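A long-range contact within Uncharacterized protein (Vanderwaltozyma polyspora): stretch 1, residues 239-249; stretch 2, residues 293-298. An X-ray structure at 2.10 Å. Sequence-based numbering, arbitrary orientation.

Stretch 1, residues 239-249: NLKLLGSNHSL
Stretch 2 293-298: DKFTQF

A side-chain amide from a distant part of the chain can bridge carbonyl groups at and just past the end of a helix and so brace the turn that follows. The contact between residues 239-249 and 293-298 is a compact example. In the first stretch a helix runs through Lys241; Leu242 (phi/psi -83/21) is the first residue to leave helical values, and Leu243 adopts a left-handed conformation (69/19). Backbone bonds close this turn, from Leu243 N to Leu240 O at 2.8 Å and from Gly244 N to Asn239 O at 2.7 Å. The chain extends from Gly244 (-83/179) through Ser245 (-126/131) and, after a kink at Asn246 (-90/-83), reaches a short strand at Ser248 and Leu249. The second stretch has no regular secondary structure and runs antiparallel to the first: Thr296 lies beside Ser245 (CA to CA 5.8 Å), and Gln297 beside Leu240 (CA to CA 7.3 Å). Together they bury 308 Å².

Asp293 (chi1 p) stands outside the contact. Lys294 (-100/-26; chi1 to chi4 m, m, t, t) meets the strand largely through water. One water donates to Lys294 O at 2.6 Å and accepts from Leu249 N at 2.9 Å; another accepts from Lys294 NZ at 2.8 Å and donates to Leu249 O at 3.1 Å. Both polar groups of the Leu249 backbone are thus linked to one lysine.

Phe295, left-handed at 62/32 with chi1 m, touches nothing in the first stretch, but Thr296 (-94/-20) directs its CA-to-CB bond toward it. With chi1 at -93°, between wells, its methyl CG2 comes to 2.9 Å from OG of Ser245 (chi1 m), tighter than normal van der Waals contact, so this spot looks strained; CG2 also lies 3.5 Å from Gly244 O. Thr296 OG1 is 3.9 Å from CB of Ser248 (chi1 p), whose own hydroxyl is engaged within its stretch, OG donating to Leu249 O at 2.9 Å.

Gln297 (-128/126) supplies the direct hydrogen bonds. Its CA-to-CB bond points sideways, but chi1 m, chi2 m and chi3 -24° bring the amide to the helix end. NE2 donates to Leu240 O at 3.0 Å (162°), in addition to that carbonyl's backbone partner, and to Gly244 O at 2.8 Å (158°), so one nitrogen clasps both ends of the turn. A water donates to Gln297 OE1 at 2.7 Å and to Leu240 O at 2.8 Å, bringing the other end of the amide into the same network. Leu240 (m, t) adds an apolar flank, its CD2 3.8 Å from Gln297 NE2. Phe298 (-130/72, chi1 m) lies beyond reach.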

# COMPACT_ATOMS: atom_id res chain seq x y z
N ASN A 239 11.51 1.65 7.96
CA ASN A 239 12.39 0.74 7.24
C ASN A 239 12.05 0.71 5.76
O ASN A 239 12.95 0.73 4.91
CB ASN A 239 12.29 -0.67 7.84
CG ASN A 239 13.38 -1.62 7.32
OD1 ASN A 239 13.15 -2.80 7.14
ND2 ASN A 239 14.57 -1.12 7.15
N LEU A 240 10.75 0.69 5.42
CA LEU A 240 10.35 0.76 4.01
C LEU A 240 10.84 2.06 3.37
O LEU A 240 11.39 2.04 2.26
CB LEU A 240 8.83 0.63 3.87
CG LEU A 240 8.27 -0.75 4.24
CD1 LEU A 240 6.74 -0.74 4.24
CD2 LEU A 240 8.81 -1.85 3.29
N LYS A 241 10.63 3.20 4.05
CA LYS A 241 11.09 4.48 3.53
C LYS A 241 12.60 4.50 3.35
O LYS A 241 13.10 5.13 2.42
CB LYS A 241 10.64 5.62 4.45
CG LYS A 241 9.16 5.95 4.26
CD LYS A 241 8.63 6.74 5.42
CE LYS A 241 7.23 7.28 5.13
NZ LYS A 241 6.69 8.02 6.32
N LEU A 242 13.32 3.77 4.20
CA LEU A 242 14.75 3.56 4.06
C LEU A 242 15.10 2.43 3.08
O LEU A 242 16.21 1.90 3.16
CB LEU A 242 15.35 3.28 5.43
CG LEU A 242 15.31 4.53 6.32
CD1 LEU A 242 15.35 4.16 7.81
CD2 LEU A 242 16.49 5.41 5.94
N LEU A 243 14.18 2.06 2.18
CA LEU A 243 14.40 1.08 1.12
C LEU A 243 14.57 -0.33 1.66
O LEU A 243 15.09 -1.20 0.97
CB LEU A 243 15.61 1.45 0.24
CG LEU A 243 15.59 2.87 -0.32
CD1 LEU A 243 16.77 3.12 -1.28
CD2 LEU A 243 14.27 3.13 -1.01
N GLY A 244 14.13 -0.57 2.89
CA GLY A 244 14.25 -1.88 3.47
C GLY A 244 13.14 -2.83 3.05
O GLY A 244 12.23 -2.50 2.29
N SER A 245 13.25 -4.05 3.55
CA SER A 245 12.22 -5.07 3.41
C SER A 245 11.91 -5.55 4.81
O SER A 245 12.83 -5.84 5.57
CB SER A 245 12.69 -6.25 2.54
OG SER A 245 13.09 -5.80 1.26
N ASN A 246 10.63 -5.60 5.15
CA ASN A 246 10.27 -6.13 6.46
C ASN A 246 10.04 -7.63 6.36
O ASN A 246 10.94 -8.43 6.64
CB ASN A 246 9.05 -5.39 6.99
CG ASN A 246 9.33 -3.92 7.16
OD1 ASN A 246 10.47 -3.56 7.42
ND2 ASN A 246 8.32 -3.07 7.00
N HIS A 247 8.84 -8.03 5.95
CA HIS A 247 8.58 -9.41 5.59
C HIS A 247 8.29 -9.48 4.10
O HIS A 247 8.04 -8.47 3.44
CB HIS A 247 7.40 -9.98 6.38
CG HIS A 247 6.10 -9.28 6.10
ND1 HIS A 247 5.76 -8.07 6.68
CD2 HIS A 247 5.07 -9.61 5.28
CE1 HIS A 247 4.56 -7.70 6.26
NE2 HIS A 247 4.12 -8.61 5.40
N SER A 248 8.34 -10.70 3.57
CA SER A 248 7.98 -10.97 2.20
C SER A 248 7.31 -12.33 2.18
O SER A 248 7.04 -12.92 3.23
CB SER A 248 9.20 -10.91 1.27
OG SER A 248 9.98 -12.11 1.36
N LEU A 249 7.06 -12.83 0.99
CA LEU A 249 6.69 -14.23 0.82
C LEU A 249 7.94 -15.05 0.57
O LEU A 249 9.00 -14.53 0.20
CB LEU A 249 5.70 -14.39 -0.34
CG LEU A 249 4.45 -13.52 -0.25
CD1 LEU A 249 3.49 -13.91 -1.36
CD2 LEU A 249 3.82 -13.68 1.13
N ASP A 293 11.66 -9.40 -7.67
CA ASP A 293 10.95 -10.63 -7.35
C ASP A 293 10.62 -10.76 -5.87
O ASP A 293 10.13 -11.81 -5.45
CB ASP A 293 11.77 -11.85 -7.84
CG ASP A 293 13.11 -12.00 -7.14
OD1 ASP A 293 13.51 -11.13 -6.34
OD2 ASP A 293 13.79 -13.01 -7.41
N LYS A 294 10.85 -9.72 -5.07
CA LYS A 294 10.44 -9.74 -3.67
C LYS A 294 9.14 -9.00 -3.40
O LYS A 294 8.45 -9.32 -2.43
CB LYS A 294 11.56 -9.16 -2.79
CG LYS A 294 12.89 -9.89 -2.92
CD LYS A 294 12.69 -11.40 -2.74
CE LYS A 294 14.00 -12.18 -2.90
NZ LYS A 294 13.76 -13.64 -2.70
N PHE A 295 8.80 -8.00 -4.23
CA PHE A 295 7.51 -7.30 -4.17
C PHE A 295 7.32 -6.58 -2.83
O PHE A 295 6.20 -6.40 -2.34
CB PHE A 295 6.36 -8.25 -4.46
CG PHE A 295 6.53 -8.95 -5.77
CD1 PHE A 295 6.18 -8.32 -6.96
CD2 PHE A 295 7.12 -10.21 -5.81
CE1 PHE A 295 6.36 -8.96 -8.17
CE2 PHE A 295 7.33 -10.87 -7.03
CZ PHE A 295 6.96 -10.25 -8.21
N THR A 296 8.42 -6.13 -2.29
CA THR A 296 8.50 -5.49 -1.00
C THR A 296 8.43 -3.97 -1.11
O THR A 296 8.09 -3.29 -0.12
CB THR A 296 9.82 -5.95 -0.37
OG1 THR A 296 9.57 -7.11 0.45
CG2 THR A 296 10.48 -4.87 0.36
N GLN A 297 8.71 -3.44 -2.29
CA GLN A 297 8.81 -2.00 -2.52
C GLN A 297 7.93 -1.64 -3.71
O GLN A 297 8.06 -2.23 -4.79
CB GLN A 297 10.26 -1.62 -2.79
CG GLN A 297 11.12 -1.63 -1.54
CD GLN A 297 10.90 -0.37 -0.71
OE1 GLN A 297 10.48 0.66 -1.24
NE2 GLN A 297 11.18 -0.46 0.60
N PHE A 298 7.04 -0.67 -3.50
CA PHE A 298 6.11 -0.20 -4.53
C PHE A 298 6.16 1.32 -4.63
O PHE A 298 5.21 2.01 -4.23
CB PHE A 298 4.68 -0.65 -4.24
CG PHE A 298 4.38 -2.06 -4.65
CD1 PHE A 298 4.79 -3.13 -3.86
CD2 PHE A 298 3.67 -2.33 -5.82
CE1 PHE A 298 4.52 -4.43 -4.23
CE2 PHE A 298 3.39 -3.65 -6.19
CZ PHE A 298 3.82 -4.69 -5.40
O HOH W 1 10.77 3.12 -0.24
O HOH W 2 7.37 -11.59 -1.64
O HOH W 3 12.02 -14.52 -0.67